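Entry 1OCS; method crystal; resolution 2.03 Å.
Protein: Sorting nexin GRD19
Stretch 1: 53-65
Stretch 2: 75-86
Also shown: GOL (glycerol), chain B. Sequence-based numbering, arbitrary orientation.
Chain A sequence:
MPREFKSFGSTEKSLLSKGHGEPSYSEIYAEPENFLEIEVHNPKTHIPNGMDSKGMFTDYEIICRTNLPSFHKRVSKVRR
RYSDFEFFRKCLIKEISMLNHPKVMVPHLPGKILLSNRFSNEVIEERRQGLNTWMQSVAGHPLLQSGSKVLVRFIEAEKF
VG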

# COMPACT_ATOMS: atom_id res chain seq x y z
N SER A 53 6.51 -22.90 12.07
CA SER A 53 6.22 -21.47 11.96
C SER A 53 5.79 -21.10 10.53
O SER A 53 5.97 -21.89 9.60
N LYS A 54 5.24 -19.91 10.37
CA LYS A 54 4.78 -19.43 9.07
C LYS A 54 5.90 -19.47 8.04
O LYS A 54 7.07 -19.30 8.36
N GLY A 55 5.53 -19.70 6.78
CA GLY A 55 6.52 -19.74 5.73
C GLY A 55 7.25 -18.41 5.62
O GLY A 55 6.67 -17.35 5.85
N MET A 56 8.53 -18.46 5.26
CA MET A 56 9.32 -17.25 5.12
C MET A 56 8.60 -16.29 4.17
O MET A 56 8.05 -16.72 3.15
N PHE A 57 8.58 -15.01 4.52
CA PHE A 57 7.90 -14.02 3.69
C PHE A 57 8.41 -12.62 4.01
O PHE A 57 9.06 -12.41 5.04
N THR A 58 8.13 -11.67 3.13
CA THR A 58 8.55 -10.30 3.41
C THR A 58 7.38 -9.34 3.28
O THR A 58 6.47 -9.53 2.46
N ASP A 59 7.37 -8.33 4.14
CA ASP A 59 6.32 -7.34 4.06
C ASP A 59 6.97 -5.97 4.20
O ASP A 59 8.15 -5.86 4.52
N TYR A 60 6.19 -4.93 3.91
CA TYR A 60 6.69 -3.57 3.94
C TYR A 60 5.85 -2.70 4.84
O TYR A 60 4.64 -2.91 4.97
N GLU A 61 6.48 -1.72 5.46
CA GLU A 61 5.76 -0.81 6.33
C GLU A 61 5.24 0.39 5.55
O GLU A 61 5.94 0.97 4.72
N ILE A 62 3.99 0.75 5.81
CA ILE A 62 3.39 1.92 5.19
C ILE A 62 3.16 2.89 6.34
O ILE A 62 2.52 2.55 7.33
N ILE A 63 3.73 4.09 6.22
CA ILE A 63 3.53 5.10 7.25
C ILE A 63 2.81 6.25 6.57
O ILE A 63 3.25 6.74 5.52
N CYS A 64 1.70 6.67 7.15
CA CYS A 64 0.88 7.73 6.59
C CYS A 64 0.42 8.74 7.64
O CYS A 64 0.10 8.37 8.77
N ARG A 65 0.42 10.02 7.26
CA ARG A 65 -0.05 11.10 8.12
C ARG A 65 -1.04 11.87 7.28
O ARG A 65 -0.76 12.18 6.12
N VAL A 75 -2.26 9.50 12.22
CA VAL A 75 -1.13 8.65 11.88
C VAL A 75 -1.48 7.16 11.79
O VAL A 75 -2.15 6.61 12.67
N SER A 76 -1.04 6.52 10.72
CA SER A 76 -1.26 5.09 10.54
C SER A 76 0.05 4.42 10.16
O SER A 76 0.78 4.89 9.29
N LYS A 77 0.36 3.33 10.84
CA LYS A 77 1.57 2.58 10.58
C LYS A 77 1.14 1.12 10.49
O LYS A 77 0.71 0.54 11.48
N VAL A 78 1.24 0.55 9.30
CA VAL A 78 0.85 -0.83 9.08
C VAL A 78 1.87 -1.55 8.20
O VAL A 78 2.70 -0.91 7.56
N ARG A 79 1.81 -2.87 8.19
CA ARG A 79 2.71 -3.65 7.35
C ARG A 79 1.87 -4.35 6.29
O ARG A 79 0.75 -4.76 6.55
N ARG A 80 2.42 -4.45 5.08
CA ARG A 80 1.72 -5.07 3.97
C ARG A 80 2.65 -5.91 3.10
O ARG A 80 3.76 -5.48 2.78
N ARG A 81 2.18 -7.10 2.73
CA ARG A 81 2.94 -7.99 1.85
C ARG A 81 2.70 -7.48 0.45
O ARG A 81 1.73 -6.76 0.20
N TYR A 82 3.56 -7.86 -0.49
CA TYR A 82 3.37 -7.44 -1.87
C TYR A 82 2.00 -7.95 -2.33
O TYR A 82 1.30 -7.28 -3.08
N SER A 83 1.61 -9.13 -1.86
CA SER A 83 0.31 -9.68 -2.24
C SER A 83 -0.84 -8.81 -1.73
O SER A 83 -1.91 -8.79 -2.33
N ASP A 84 -0.63 -8.11 -0.62
CA ASP A 84 -1.68 -7.24 -0.09
C ASP A 84 -1.88 -6.06 -1.05
O ASP A 84 -3.00 -5.61 -1.26
N PHE A 85 -0.78 -5.56 -1.61
CA PHE A 85 -0.84 -4.46 -2.57
C PHE A 85 -1.59 -4.94 -3.82
O PHE A 85 -2.38 -4.19 -4.40
N GLU A 86 -1.33 -6.18 -4.22
CA GLU A 86 -1.99 -6.73 -5.40
C GLU A 86 -3.49 -6.83 -5.17
O GLU A 86 -4.29 -6.52 -6.05

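The strands of the two stretches pair antiparallel, so their side chains alternate between two faces of the sheet. Backbone donors and acceptors are satisfied in pairs. Tyr60 N to Arg80 O and Arg80 N to Tyr60 O are both 2.7 Å. Ile62 pairs likewise with Val78, and Cys64 with Ser76.

Tyr60, Ile62, Val78 and Arg80 share one face. Ile62 (m, t) is buried there. Its CD1 lies 3.6 Å from Phe85 CZ, on the helix, and 3.7 Å from Arg80 CG. Its CB lies 4.0 Å from Val78 CG2. Tyr60 (m) turns its ring edge to Arg80 O and Tyr82 N. Tyr82 N is satisfied by water 3 (2.9 Å), which also donates to Thr58 O (2.6 Å).

Asp59, Glu61, Lys77 and Arg79 lie on the other face, where charges dominate. Asp59 (p) forms a salt bridge with Arg79 (m, t): OD2 to NH1 is 2.8 Å, a weak hydrogen bond by its angle. Glu61 (t, t) reaches its basic neighbours through water. Its OE1 accepts from water 4 (2.6 Å), which takes a hydrogen bond from Arg79 NE (2.8 Å). Glu61 OE1 also accepts from water 5 (2.8 Å), which accepts from Lys77 NZ (2.7 Å).

Arg81 (m, t, t) stacks its guanidinium flat on Phe57 (p), a cation-pi contact with CZ 3.9 Å from the ring centroid. This leaves the guanidinium edge free for polar partners. Arg81 NH1 donates to water 1 (2.6 Å) and water 2 (2.9 Å). Water 1 also accepts from Lys54 NZ (2.6 Å), linking two like charges. Water 2 donates to Gly55 O (2.8 Å).

Arg81 N, at the N-cap position, donates to Asp84 OD2 (2.8 Å). Glycerol, probably from the crystallisation liquor, bridges the stretches: its O2 donates to Asp84 OD2 (3.0 Å), and its O1 donates weakly to Asp59 OD1 (3.0 Å).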

# COMPACT_ATOMS: atom_id res chain seq x y z
CB SER A 53 7.44 -20.65 12.36
OG SER A 53 8.54 -20.90 11.50
CB LYS A 54 4.28 -17.98 9.19
CG LYS A 54 3.19 -17.79 10.22
CD LYS A 54 2.87 -16.31 10.42
CE LYS A 54 2.38 -15.66 9.13
NZ LYS A 54 2.05 -14.23 9.35
CB MET A 56 10.71 -17.60 4.57
CG MET A 56 11.65 -16.42 4.39
SD MET A 56 13.36 -16.98 4.13
CE MET A 56 13.19 -17.82 2.61
CB PHE A 57 6.38 -14.08 3.93
CG PHE A 57 5.94 -13.42 5.22
CD1 PHE A 57 5.45 -12.12 5.21
CD2 PHE A 57 6.01 -14.10 6.43
CE1 PHE A 57 5.04 -11.50 6.40
CE2 PHE A 57 5.61 -13.50 7.62
CZ PHE A 57 5.12 -12.19 7.61
CB THR A 58 9.73 -9.83 2.50
OG1 THR A 58 9.30 -8.77 1.65
CG2 THR A 58 10.27 -10.97 1.66
CB ASP A 59 5.23 -7.58 5.12
CG ASP A 59 5.75 -7.57 6.54
OD1 ASP A 59 4.94 -7.86 7.44
OD2 ASP A 59 6.95 -7.27 6.76
CB TYR A 60 6.68 -3.00 2.52
CG TYR A 60 7.33 -3.90 1.50
CD1 TYR A 60 6.72 -5.09 1.09
CD2 TYR A 60 8.60 -3.61 0.99
CE1 TYR A 60 7.34 -5.96 0.20
CE2 TYR A 60 9.23 -4.47 0.10
CZ TYR A 60 8.60 -5.65 -0.28
OH TYR A 60 9.24 -6.52 -1.13
CB GLU A 61 6.65 -0.32 7.47
CG GLU A 61 5.98 0.71 8.36
CD GLU A 61 6.89 1.20 9.47
OE1 GLU A 61 7.29 0.38 10.32
OE2 GLU A 61 7.21 2.41 9.49
CB ILE A 62 2.03 1.62 4.53
CG1 ILE A 62 2.19 0.57 3.41
CG2 ILE A 62 1.46 2.91 3.94
CD1 ILE A 62 0.90 0.26 2.68
CB ILE A 63 4.87 5.57 7.87
CG1 ILE A 63 4.60 6.71 8.86
CG2 ILE A 63 5.85 5.97 6.79
CD1 ILE A 63 5.85 7.33 9.45
CB CYS A 64 -0.34 7.11 5.90
SG CYS A 64 -1.55 8.26 5.18
CB ARG A 65 1.07 12.05 8.52
CG ARG A 65 1.85 11.66 9.75
CD ARG A 65 2.21 12.92 10.54
NE ARG A 65 2.71 13.98 9.67
CZ ARG A 65 3.08 15.19 10.08
NH1 ARG A 65 3.52 16.09 9.21
NH2 ARG A 65 3.01 15.49 11.37
CB VAL A 75 0.01 8.82 12.91
CG1 VAL A 75 1.20 7.95 12.55
CG2 VAL A 75 0.43 10.29 12.98
CB SER A 76 -2.31 4.83 9.46
OG SER A 76 -3.61 5.14 9.93
CB LYS A 77 2.58 2.78 11.71
CG LYS A 77 4.03 2.79 11.24
CD LYS A 77 5.01 3.08 12.38
CE LYS A 77 5.10 1.91 13.35
NZ LYS A 77 6.14 2.14 14.39
CB VAL A 78 -0.53 -0.91 8.38
CG1 VAL A 78 -1.59 -0.23 9.23
CG2 VAL A 78 -0.44 -0.25 7.00
CB ARG A 79 3.49 -4.66 8.18
CG ARG A 79 4.51 -4.00 9.07
CD ARG A 79 5.68 -4.92 9.41
NE ARG A 79 6.89 -4.12 9.54
CZ ARG A 79 7.83 -4.01 8.61
NH1 ARG A 79 7.73 -4.67 7.47
NH2 ARG A 79 8.87 -3.21 8.81
CB ARG A 80 1.08 -3.99 3.08
CG ARG A 80 0.03 -3.14 3.76
CD ARG A 80 -1.24 -3.93 4.02
NE ARG A 80 -2.31 -3.08 4.56
CZ ARG A 80 -2.71 -3.10 5.83
NH1 ARG A 80 -2.14 -3.92 6.71
NH2 ARG A 80 -3.70 -2.30 6.21
CB ARG A 81 2.40 -9.42 1.91
CG ARG A 81 2.51 -10.15 3.24
CD ARG A 81 1.64 -11.41 3.17
NE ARG A 81 1.84 -12.35 4.26
CZ ARG A 81 2.50 -13.51 4.16
NH1 ARG A 81 2.62 -14.30 5.21
NH2 ARG A 81 3.03 -13.87 2.99
CB TYR A 82 4.46 -8.03 -2.75
CG TYR A 82 4.36 -7.59 -4.19
CD1 TYR A 82 3.69 -8.37 -5.13
CD2 TYR A 82 4.91 -6.37 -4.60
CE1 TYR A 82 3.58 -7.95 -6.46
CE2 TYR A 82 4.80 -5.95 -5.91
CZ TYR A 82 4.14 -6.74 -6.84
OH TYR A 82 4.03 -6.30 -8.13
CB SER A 83 0.16 -11.12 -1.73
OG SER A 83 0.36 -11.20 -0.34
CB ASP A 84 -1.32 -6.71 1.31
CG ASP A 84 -1.37 -7.80 2.38
OD1 ASP A 84 -2.30 -8.65 2.34
OD2 ASP A 84 -0.50 -7.81 3.26
CB PHE A 85 0.57 -4.00 -2.97
CG PHE A 85 1.23 -3.10 -1.95
CD1 PHE A 85 1.12 -1.72 -2.05
CD2 PHE A 85 1.99 -3.64 -0.92
CE1 PHE A 85 1.75 -0.88 -1.13
CE2 PHE A 85 2.63 -2.80 0.01
CZ PHE A 85 2.51 -1.42 -0.10
CB GLU A 86 -1.43 -8.12 -5.73
CG GLU A 86 -0.05 -8.11 -6.35
CD GLU A 86 0.47 -9.51 -6.65
OE1 GLU A 86 0.57 -10.33 -5.71
OE2 GLU A 86 0.76 -9.79 -7.83
C1 GOL B . 0.60 -8.41 7.05
O1 GOL B . 2.17 -8.64 6.75
C2 GOL B . -0.44 -8.76 6.19
O2 GOL B . -0.12 -9.81 5.42
C3 GOL B . -1.38 -8.02 6.36
O3 GOL B . -2.25 -6.87 6.93
O HOH W 1 1.06 -13.32 7.11
O HOH W 2 4.06 -16.82 4.89
O HOH W 3 5.83 -9.63 -0.09
O HOH W 4 6.31 -1.89 11.18
O HOH W 5 8.18 1.50 12.73